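PDB 6K8H: aminotransferase class-III from Sphaerobacter thermophilus DSM 20745, which belongs to the class-III aminotransferases, is also named an omega-transaminase, and forms a two-chain assembly that binds (5-hydroxy-4,6-dimethylpyridin-3-yl)methyl dihydrogen phosphate in this structure. Local coordinates for residues Tyr158-Val163 with Leu191-Val196; Asp151-Gly156 with Arg226-Tyr231; Asp21-Ala26 with Pro45-Arg50. One frame throughout, in Å; residues are numbered along the deposited sequence.

How the contacts relate
Contact 3 comes first along the chain, closing before the other two open, and contact 1 is nested inside the loop that contact 2 closes. Contacts 1 and 2 are neighbours, with centres 15 Å apart, and both border the seven-stranded mixed sheet: contact 1 packs on strand 194-197, outermost within this chain, whereas contact 2 joins the loops that follow strands 146-150 and 216-221. They touch directly, for instance where Glu-162 CB lies 3.5 Å from Gly-156 O. Contact 3 is at the separate four-stranded sheet; its centre lies about 29 Å from that of contact 2 and about 35 Å from that of contact 1. Contacts 1 and 3 both reach the second subunit, while contact 2 lines the ligand pocket.

Contact 1. Residues Tyr158-Val163 with Leu191-Val196; sequences YDFAEV and LDSVVV
Val-163 and Val-194 meet tip to tip at the tight centre of this contact, where the residues around the short, weakly bonded helix 159-162 pack on strand 194-197, outermost in this chain's seven-stranded sheet. Val-163 CG2 and Val-194 CG2 are 3.9 Å apart. Both side chains hold CG1 anti to the backbone N (chi1 163° in Val-163), which sets each CG2 beside its own N. The same Val-194 CG2 lies 3.5 Å from Phe-160 O, and Val-163 CG1 reaches Val-196 CG2 at 4.2 Å, further along the strand. Val-190 adds to the packing around Val-163 and Phe-160.

Phe-160 brings its ring edge to Ser-193, with CD1 only 3.1 Å from OG and the oxygen near the ring plane. That hydroxyl, on a partly exposed residue, is hydrogen-bonded to Val-190 O, in the helix just before, and its approach to the ring is a packing contact. The ring also makes a cation-pi contact with Arg-139.

The looser side is that of Leu-191, which is partly exposed. Its side chain starts away from segment 158-163, yet CD2 turns back to 4.1 Å from Val-163 CG2, the two side chains crossing obliquely.

Across the two segments the contact is essentially apolar, so shape and dispersion hold it, while the charges of Asp-159 and Glu-162 are paired with Arg-139 and Lys-136 of the second subunit.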
loop_
_atom_site.group_PDB
_atom_site.type_symbol
_atom_site.label_atom_id
_atom_site.label_comp_id
_atom_site.label_asym_id
_atom_site.label_seq_id
_atom_site.Cartn_x
_atom_site.Cartn_y
_atom_site.Cartn_z
ATOM N N TYR B 158 7.294 -4.127 -5.076
ATOM C CA TYR B 158 8.504 -3.734 -4.355
ATOM C C TYR B 158 9.758 -4.161 -5.118
ATOM O O TYR B 158 9.902 -5.337 -5.469
ATOM C CB TYR B 158 8.485 -4.365 -2.971
ATOM C CG TYR B 158 9.687 -4.088 -2.088
ATOM C CD1 TYR B 158 10.204 -2.806 -1.955
ATOM C CD2 TYR B 158 10.272 -5.112 -1.356
ATOM C CE1 TYR B 158 11.295 -2.553 -1.121
ATOM C CE2 TYR B 158 11.359 -4.878 -0.522
ATOM C CZ TYR B 158 11.874 -3.598 -0.415
ATOM O OH TYR B 158 12.944 -3.356 0.417
ATOM N N ASP B 159 10.690 -3.215 -5.324
ATOM C CA ASP B 159 11.859 -3.422 -6.193
ATOM C C ASP B 159 12.527 -4.788 -6.011
ATOM O O ASP B 159 12.737 -5.536 -6.977
ATOM C CB ASP B 159 12.915 -2.338 -5.924
ATOM C CG ASP B 159 12.440 -0.941 -6.270
ATOM O OD1 ASP B 159 11.359 -0.555 -5.794
ATOM O OD2 ASP B 159 13.168 -0.214 -6.988
ATOM N N PHE B 160 12.898 -5.110 -4.773
ATOM C CA PHE B 160 13.663 -6.326 -4.520
ATOM C C PHE B 160 12.811 -7.580 -4.703
ATOM O O PHE B 160 13.321 -8.608 -5.165
ATOM C CB PHE B 160 14.272 -6.255 -3.113
ATOM C CG PHE B 160 15.191 -5.082 -2.925
ATOM C CD1 PHE B 160 16.501 -5.131 -3.374
ATOM C CD2 PHE B 160 14.740 -3.919 -2.333
ATOM C CE1 PHE B 160 17.346 -4.046 -3.220
ATOM C CE2 PHE B 160 15.578 -2.831 -2.177
ATOM C CZ PHE B 160 16.888 -2.903 -2.619
ATOM N N ALA B 161 11.513 -7.507 -4.380
ATOM C CA ALA B 161 10.637 -8.670 -4.481
ATOM C C ALA B 161 10.239 -8.993 -5.915
ATOM O O ALA B 161 9.849 -10.131 -6.199
ATOM C CB ALA B 161 9.382 -8.447 -3.636
ATOM N N GLU B 162 10.346 -8.037 -6.834
ATOM C CA GLU B 162 9.873 -8.265 -8.187
ATOM C C GLU B 162 10.973 -8.697 -9.159
ATOM O O GLU B 162 10.654 -9.025 -10.314
ATOM C CB GLU B 162 9.162 -7.010 -8.704
ATOM C CG GLU B 162 10.088 -5.859 -8.971
ATOM C CD GLU B 162 9.381 -4.657 -9.556
ATOM O OE1 GLU B 162 8.136 -4.682 -9.656
ATOM O OE2 GLU B 162 10.070 -3.679 -9.906
ATOM N N VAL B 163 12.239 -8.755 -8.725
ATOM C CA VAL B 163 13.309 -9.206 -9.617
ATOM C C VAL B 163 12.974 -10.595 -10.149
ATOM O O VAL B 163 12.550 -11.474 -9.395
ATOM C CB VAL B 163 14.663 -9.193 -8.882
ATOM C CG1 VAL B 163 15.696 -10.035 -9.636
ATOM C CG2 VAL B 163 15.175 -7.775 -8.714
ATOM N N LEU B 191 19.474 -5.649 -8.798
ATOM C CA LEU B 191 19.638 -6.980 -9.387
ATOM C C LEU B 191 20.682 -7.807 -8.634
ATOM O O LEU B 191 20.473 -8.995 -8.344
ATOM C CB LEU B 191 20.027 -6.854 -10.862
ATOM C CG LEU B 191 18.997 -6.299 -11.849
ATOM C CD1 LEU B 191 19.609 -6.266 -13.234
ATOM C CD2 LEU B 191 17.702 -7.111 -11.829
ATOM N N ASP B 192 21.828 -7.192 -8.331
ATOM C CA ASP B 192 22.910 -7.864 -7.626
ATOM C C ASP B 192 22.532 -8.246 -6.206
ATOM O O ASP B 192 23.151 -9.162 -5.650
ATOM C CB ASP B 192 24.161 -6.975 -7.579
ATOM C CG ASP B 192 24.802 -6.774 -8.944
ATOM O OD1 ASP B 192 24.392 -7.448 -9.918
ATOM O OD2 ASP B 192 25.724 -5.926 -9.046
ATOM N N SER B 193 21.565 -7.554 -5.590
ATOM C CA SER B 193 21.182 -7.909 -4.222
ATOM C C SER B 193 20.180 -9.064 -4.126
ATOM O O SER B 193 19.819 -9.433 -3.008
ATOM C CB SER B 193 20.611 -6.697 -3.488
ATOM O OG SER B 193 19.306 -6.422 -3.973
ATOM N N VAL B 194 19.689 -9.621 -5.234
ATOM C CA VAL B 194 18.647 -10.650 -5.193
ATOM C C VAL B 194 19.221 -11.948 -5.752
ATOM O O VAL B 194 19.746 -11.969 -6.871
ATOM C CB VAL B 194 17.374 -10.229 -5.955
ATOM C CG1 VAL B 194 16.318 -11.333 -5.873
ATOM C CG2 VAL B 194 16.827 -8.945 -5.375
ATOM N N VAL B 195 19.171 -13.008 -4.948
ATOM C CA VAL B 195 19.588 -14.348 -5.359
ATOM C C VAL B 195 18.352 -15.089 -5.864
ATOM O O VAL B 195 17.409 -15.317 -5.097
ATOM C CB VAL B 195 20.245 -15.109 -4.191
ATOM C CG1 VAL B 195 20.595 -16.559 -4.602
ATOM C CG2 VAL B 195 21.483 -14.385 -3.676
ATOM N N VAL B 196 18.362 -15.486 -7.138
ATOM C CA VAL B 196 17.200 -16.102 -7.784
ATOM C C VAL B 196 17.388 -17.617 -7.813
ATOM O O VAL B 196 18.321 -18.127 -8.444
ATOM C CB VAL B 196 16.981 -15.549 -9.202
ATOM C CG1 VAL B 196 15.674 -16.081 -9.764
ATOM C CG2 VAL B 196 16.950 -14.011 -9.188
#

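Contact 2. Residues Asp151-Gly156 with Arg226-Tyr231; sequences DGCYHG and RSLGLY. With PLR ((5-hydroxy-4,6-dimethylpyridin-3-yl)methyl dihydrogen phosphate), chain D.
Tyr-154 and Arg-226 lie side by side and point the same way, both reaching to the bound (5-hydroxy-4,6-dimethylpyridin-3-yl)methyl dihydrogen phosphate. Ring and guanidinium planes are turned 49° apart, and the nearest atoms, Tyr-154 CD2 and Arg-226 NH2, are 4.0 Å from each other. In the tyrosine CG is anti to the backbone N (chi1 177°), and the ring beyond it meets the ligand by an edge: CE2 stands 3.8 Å from C4 of the ligand, near the plane of the tyrosine ring. Gly-156 N lies over the centre of one face of that ring, 3.4 Å above its plane. The arginine chain bends at chi3, and its NH2 ends 4.0 Å from the ligand O3, a distance of approach and not of bonding.

Behind this pair the two loops pack backbone to side chain. Gly-152 O is close to Ser-227 CB, at 3.1 Å, and a water donates to that same oxygen while reaching Ser-227 O by a weak bond. Leu-228 puts CD1 against Cys-153 SG at 3.5 Å, and its CD2 lies 3.8 Å from Gly-152 O, with Asp-151 O also nearby. Gly-152 itself has a positive phi (78°), and its bare CA lets Leu-228 come close.

His-155, in the same loop, is hydrogen-bonded through ND1 to Asp-255, another pocket residue; the ligand itself is hydrogen-bonded to Thr-317 of the second subunit, and to Thr-128 and Gly-127 of this chain. The contact thus combines apolar packing of Leu-228 on Cys-153 with polar groups near the ligand, where the guanidinium would probably lend positive potential near O3.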
loop_
_atom_site.group_PDB
_atom_site.type_symbol
_atom_site.label_atom_id
_atom_site.label_comp_id
_atom_site.label_asym_id
_atom_site.label_seq_id
_atom_site.Cartn_x
_atom_site.Cartn_y
_atom_site.Cartn_z
ATOM N N ASP B 151 12.645 -17.878 -9.241
ATOM C CA ASP B 151 12.488 -17.440 -10.625
ATOM C C ASP B 151 11.037 -17.540 -11.093
ATOM O O ASP B 151 10.354 -18.542 -10.851
ATOM C CB ASP B 151 13.386 -18.297 -11.511
ATOM C CG ASP B 151 13.628 -17.683 -12.863
ATOM O OD1 ASP B 151 13.570 -16.447 -12.978
ATOM O OD2 ASP B 151 13.903 -18.432 -13.819
ATOM N N GLY B 152 10.564 -16.489 -11.756
ATOM C CA GLY B 152 9.240 -16.501 -12.352
ATOM C C GLY B 152 8.092 -16.277 -11.395
ATOM O O GLY B 152 6.932 -16.466 -11.787
ATOM N N CYS B 153 8.356 -15.847 -10.169
ATOM C CA CYS B 153 7.310 -15.724 -9.170
ATOM C C CYS B 153 7.017 -14.265 -8.843
ATOM O O CYS B 153 7.930 -13.435 -8.743
ATOM C CB CYS B 153 7.704 -16.440 -7.877
ATOM S SG CYS B 153 7.760 -18.236 -7.965
ATOM N N TYR B 154 5.743 -13.980 -8.623
ATOM C CA TYR B 154 5.249 -12.622 -8.428
ATOM C C TYR B 154 5.011 -12.348 -6.949
ATOM O O TYR B 154 4.419 -13.172 -6.247
ATOM C CB TYR B 154 3.950 -12.417 -9.216
ATOM C CG TYR B 154 3.336 -11.049 -9.017
ATOM C CD1 TYR B 154 3.852 -9.940 -9.666
ATOM C CD2 TYR B 154 2.249 -10.868 -8.166
ATOM C CE1 TYR B 154 3.293 -8.675 -9.487
ATOM C CE2 TYR B 154 1.686 -9.614 -7.982
ATOM C CZ TYR B 154 2.218 -8.525 -8.640
ATOM O OH TYR B 154 1.650 -7.287 -8.466
ATOM N N HIS B 155 5.473 -11.187 -6.473
ATOM C CA HIS B 155 5.265 -10.807 -5.081
ATOM C C HIS B 155 4.858 -9.343 -4.931
ATOM O O HIS B 155 4.996 -8.783 -3.838
ATOM C CB HIS B 155 6.516 -11.047 -4.243
ATOM C CG HIS B 155 7.022 -12.455 -4.299
ATOM N ND1 HIS B 155 6.410 -13.488 -3.631
ATOM C CD2 HIS B 155 8.091 -12.995 -4.933
ATOM C CE1 HIS B 155 7.070 -14.611 -3.859
ATOM N NE2 HIS B 155 8.099 -14.339 -4.642
ATOM N N GLY B 156 4.398 -8.697 -5.992
ATOM C CA GLY B 156 4.034 -7.289 -5.925
ATOM C C GLY B 156 5.065 -6.404 -6.590
ATOM O O GLY B 156 5.919 -6.866 -7.346
ATOM N N ARG B 226 0.865 -18.911 -8.516
ATOM C CA ARG B 226 -0.009 -18.879 -9.713
ATOM C C ARG B 226 0.869 -18.713 -10.962
ATOM O O ARG B 226 0.571 -19.340 -11.978
ATOM C CB ARG B 226 -0.987 -17.710 -9.629
ATOM C CG ARG B 226 -1.312 -17.119 -10.991
ATOM C CD ARG B 226 -2.350 -16.026 -10.951
ATOM N NE ARG B 226 -1.981 -14.965 -10.039
ATOM C CZ ARG B 226 -1.148 -13.981 -10.337
ATOM N NH1 ARG B 226 -0.590 -13.926 -11.534
ATOM N NH2 ARG B 226 -0.894 -13.044 -9.443
ATOM N N SER B 227 1.921 -17.901 -10.855
ATOM C CA SER B 227 2.782 -17.620 -11.998
ATOM C C SER B 227 3.436 -18.876 -12.557
ATOM O O SER B 227 3.733 -18.936 -13.759
ATOM C CB SER B 227 3.865 -16.625 -11.569
ATOM O OG SER B 227 3.448 -15.292 -11.753
ATOM N N LEU B 228 3.636 -19.894 -11.719
ATOM C CA LEU B 228 4.242 -21.138 -12.163
ATOM C C LEU B 228 3.218 -22.255 -12.358
ATOM O O LEU B 228 3.581 -23.436 -12.325
ATOM C CB LEU B 228 5.344 -21.551 -11.175
ATOM C CG LEU B 228 6.513 -20.551 -11.031
ATOM C CD1 LEU B 228 7.647 -21.046 -10.079
ATOM C CD2 LEU B 228 7.095 -20.196 -12.382
ATOM N N GLY B 229 1.954 -21.911 -12.591
ATOM C CA GLY B 229 0.946 -22.910 -12.881
ATOM C C GLY B 229 0.204 -23.485 -11.694
ATOM O O GLY B 229 -0.476 -24.509 -11.852
ATOM N N LEU B 230 0.311 -22.880 -10.508
ATOM C CA LEU B 230 -0.412 -23.365 -9.319
ATOM C C LEU B 230 -0.060 -24.820 -9.026
ATOM O O LEU B 230 -0.923 -25.649 -8.736
ATOM C CB LEU B 230 -1.935 -23.203 -9.466
ATOM C CG LEU B 230 -2.750 -23.096 -8.172
ATOM C CD1 LEU B 230 -2.397 -21.787 -7.450
ATOM C CD2 LEU B 230 -4.237 -23.165 -8.423
ATOM N N TYR B 231 1.223 -25.132 -9.093
ATOM C CA TYR B 231 1.710 -26.420 -8.633
ATOM C C TYR B 231 2.533 -26.186 -7.376
ATOM O O TYR B 231 3.523 -25.441 -7.426
ATOM C CB TYR B 231 2.543 -27.114 -9.710
ATOM C CG TYR B 231 3.059 -28.457 -9.284
ATOM C CD1 TYR B 231 2.232 -29.572 -9.276
ATOM C CD2 TYR B 231 4.372 -28.608 -8.866
ATOM C CE1 TYR B 231 2.713 -30.807 -8.876
ATOM C CE2 TYR B 231 4.856 -29.824 -8.469
ATOM C CZ TYR B 231 4.027 -30.921 -8.473
ATOM O OH TYR B 231 4.532 -32.134 -8.069
HETATM N N1 PLR D . 2.033 -11.730 -3.329
HETATM C C2 PLR D . 1.246 -12.516 -4.054
HETATM C C2A PLR D . 1.509 -13.986 -4.078
HETATM C C3 PLR D . 0.170 -11.972 -4.770
HETATM O O3 PLR D . -0.613 -12.802 -5.487
HETATM C C4 PLR D . -0.064 -10.584 -4.725
HETATM C C4A PLR D . -1.188 -10.005 -5.462
HETATM C C5 PLR D . 0.779 -9.785 -3.944
HETATM C C6 PLR D . 1.811 -10.400 -3.290
HETATM C C5A PLR D . 0.605 -8.292 -3.868
HETATM O O4P PLR D . -0.582 -7.844 -3.144
HETATM P P PLR D . -1.232 -6.419 -3.508
HETATM O O1P PLR D . -0.114 -5.434 -3.390
HETATM O O2P PLR D . -1.733 -6.535 -4.901
HETATM O O3P PLR D . -2.330 -6.185 -2.520
HETATM O O HOH W 1 6.466 -16.974 -14.452
#

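Contact 3. Residues Asp21-Ala26 with Pro45-Arg50; sequences DLFERA and PPYAAR
Helix 18-29 packs here against the segment leading into strand 48-52, outermost within this chain in the four-stranded mixed sheet, with Leu-22 and Tyr-47 at the centre. Leu-22 CB sits over the face of the Tyr-47 ring, 3.8 Å from its centroid and 1° off the ring normal, a well-centred CH-pi contact. Leu-22 has CG beside its backbone N (chi1 -72°), and CD1, further along the chain, comes to 3.6 Å from Tyr-47 CB.

The sheet is entered just past the tyrosine, whose backbone is hydrogen-bonded with Ala-59; the Ala-48 backbone is hydrogen-bonded to the second subunit. Ala-49 and Arg-50 then both face Val-57 of the adjoining strand 55-58, forming a classic beta bulge.

At its far end Tyr-47 OH nestles against the helix, 3.6 Å from Ala-26 CB and 3.8 Å from Phe-23 CA; these are packing distances. The same oxygen lies near the plane of the Phe-23 ring, at its edge. Phe-23 in turn places CD1 4.4 Å from Pro-45 CD. The second subunit packs on this contact as well: its Ile-105 touches Ala-26, its Pro-100 touches Tyr-47, and its Glu-102 and Glu-109 form salt bridges with Arg-25.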
loop_
_atom_site.group_PDB
_atom_site.type_symbol
_atom_site.label_atom_id
_atom_site.label_comp_id
_atom_site.label_asym_id
_atom_site.label_seq_id
_atom_site.Cartn_x
_atom_site.Cartn_y
_atom_site.Cartn_z
ATOM N N ASP B 21 -16.582 4.010 -24.736
ATOM C CA ASP B 21 -16.698 5.408 -24.318
ATOM C C ASP B 21 -15.886 5.666 -23.057
ATOM O O ASP B 21 -15.184 6.684 -22.939
ATOM C CB ASP B 21 -18.162 5.762 -24.051
ATOM C CG ASP B 21 -19.013 5.828 -25.317
ATOM O OD1 ASP B 21 -18.470 5.774 -26.441
ATOM O OD2 ASP B 21 -20.250 5.940 -25.167
ATOM N N LEU B 22 -15.999 4.756 -22.089
ATOM C CA LEU B 22 -15.233 4.881 -20.860
ATOM C C LEU B 22 -13.743 4.868 -21.147
ATOM O O LEU B 22 -12.999 5.651 -20.564
ATOM C CB LEU B 22 -15.608 3.764 -19.884
ATOM C CG LEU B 22 -16.990 3.918 -19.255
ATOM C CD1 LEU B 22 -17.439 2.609 -18.624
ATOM C CD2 LEU B 22 -16.970 5.043 -18.248
ATOM N N PHE B 23 -13.285 3.978 -22.034
ATOM C CA PHE B 23 -11.861 3.936 -22.368
ATOM C C PHE B 23 -11.401 5.240 -23.001
ATOM O O PHE B 23 -10.283 5.709 -22.741
ATOM C CB PHE B 23 -11.582 2.773 -23.315
ATOM C CG PHE B 23 -10.136 2.624 -23.693
ATOM C CD1 PHE B 23 -9.188 2.248 -22.742
ATOM C CD2 PHE B 23 -9.727 2.815 -25.005
ATOM C CE1 PHE B 23 -7.858 2.093 -23.092
ATOM C CE2 PHE B 23 -8.402 2.660 -25.362
ATOM C CZ PHE B 23 -7.462 2.298 -24.404
ATOM N N GLU B 24 -12.235 5.817 -23.871
ATOM C CA GLU B 24 -11.882 7.091 -24.490
ATOM C C GLU B 24 -11.719 8.188 -23.451
ATOM O O GLU B 24 -10.808 9.020 -23.555
ATOM C CB GLU B 24 -12.941 7.489 -25.516
ATOM C CG GLU B 24 -12.601 8.773 -26.234
ATOM C CD GLU B 24 -13.637 9.149 -27.270
ATOM O OE1 GLU B 24 -14.853 8.957 -27.017
ATOM O OE2 GLU B 24 -13.235 9.632 -28.350
ATOM N N ARG B 25 -12.607 8.221 -22.453
ATOM C CA ARG B 25 -12.431 9.151 -21.335
ATOM C C ARG B 25 -11.166 8.822 -20.540
ATOM O O ARG B 25 -10.368 9.707 -20.202
ATOM C CB ARG B 25 -13.653 9.097 -20.414
ATOM C CG ARG B 25 -14.856 9.878 -20.866
ATOM C CD ARG B 25 -16.032 9.591 -19.935
ATOM N NE ARG B 25 -15.749 10.037 -18.568
ATOM C CZ ARG B 25 -16.477 9.708 -17.506
ATOM N NH1 ARG B 25 -17.537 8.919 -17.632
ATOM N NH2 ARG B 25 -16.148 10.165 -16.314
ATOM N N ALA B 26 -10.969 7.540 -20.237
ATOM C CA ALA B 26 -9.889 7.129 -19.350
ATOM C C ALA B 26 -8.530 7.504 -19.916
ATOM O O ALA B 26 -7.648 7.969 -19.182
ATOM C CB ALA B 26 -9.967 5.623 -19.101
ATOM N N PRO B 45 -10.264 -2.865 -22.095
ATOM C CA PRO B 45 -10.896 -3.879 -21.258
ATOM C C PRO B 45 -12.380 -3.599 -21.090
ATOM O O PRO B 45 -12.846 -2.481 -21.357
ATOM C CB PRO B 45 -10.144 -3.748 -19.925
ATOM C CG PRO B 45 -9.775 -2.293 -19.868
ATOM C CD PRO B 45 -9.541 -1.853 -21.292
ATOM N N PRO B 46 -13.157 -4.578 -20.641
ATOM C CA PRO B 46 -14.526 -4.279 -20.219
ATOM C C PRO B 46 -14.494 -3.545 -18.883
ATOM O O PRO B 46 -13.541 -3.662 -18.112
ATOM C CB PRO B 46 -15.150 -5.669 -20.095
ATOM C CG PRO B 46 -13.984 -6.506 -19.579
ATOM C CD PRO B 46 -12.767 -5.957 -20.296
ATOM N N TYR B 47 -15.561 -2.799 -18.593
ATOM C CA TYR B 47 -15.662 -2.034 -17.352
ATOM C C TYR B 47 -16.724 -2.652 -16.456
ATOM O O TYR B 47 -17.824 -2.961 -16.918
ATOM C CB TYR B 47 -15.987 -0.559 -17.633
ATOM C CG TYR B 47 -14.746 0.223 -18.006
ATOM C CD1 TYR B 47 -14.126 0.025 -19.236
ATOM C CD2 TYR B 47 -14.159 1.107 -17.108
ATOM C CE1 TYR B 47 -12.960 0.706 -19.578
ATOM C CE2 TYR B 47 -13.009 1.796 -17.440
ATOM C CZ TYR B 47 -12.413 1.592 -18.671
ATOM O OH TYR B 47 -11.255 2.278 -18.984
ATOM N N ALA B 48 -16.381 -2.856 -15.188
ATOM C CA ALA B 48 -17.321 -3.414 -14.225
ATOM C C ALA B 48 -18.298 -2.334 -13.792
ATOM O O ALA B 48 -17.900 -1.200 -13.493
ATOM C CB ALA B 48 -16.586 -3.976 -13.007
ATOM N N ALA B 49 -19.576 -2.682 -13.756
ATOM C CA ALA B 49 -20.595 -1.777 -13.248
ATOM C C ALA B 49 -20.999 -2.115 -11.824
ATOM O O ALA B 49 -21.127 -1.214 -10.988
ATOM C CB ALA B 49 -21.826 -1.794 -14.167
ATOM N N ARG B 50 -21.252 -3.385 -11.572
ATOM C CA ARG B 50 -21.638 -3.814 -10.212
ATOM C C ARG B 50 -21.524 -5.335 -10.127
ATOM O O ARG B 50 -21.191 -5.975 -11.134
ATOM C CB ARG B 50 -23.048 -3.330 -9.864
ATOM C CG ARG B 50 -24.131 -3.926 -10.750
ATOM C CD ARG B 50 -25.547 -3.472 -10.454
ATOM N NE ARG B 50 -26.333 -3.753 -11.645
ATOM C CZ ARG B 50 -27.055 -4.849 -11.858
ATOM N NH1 ARG B 50 -27.133 -5.790 -10.932
ATOM N NH2 ARG B 50 -27.700 -4.995 -13.002
#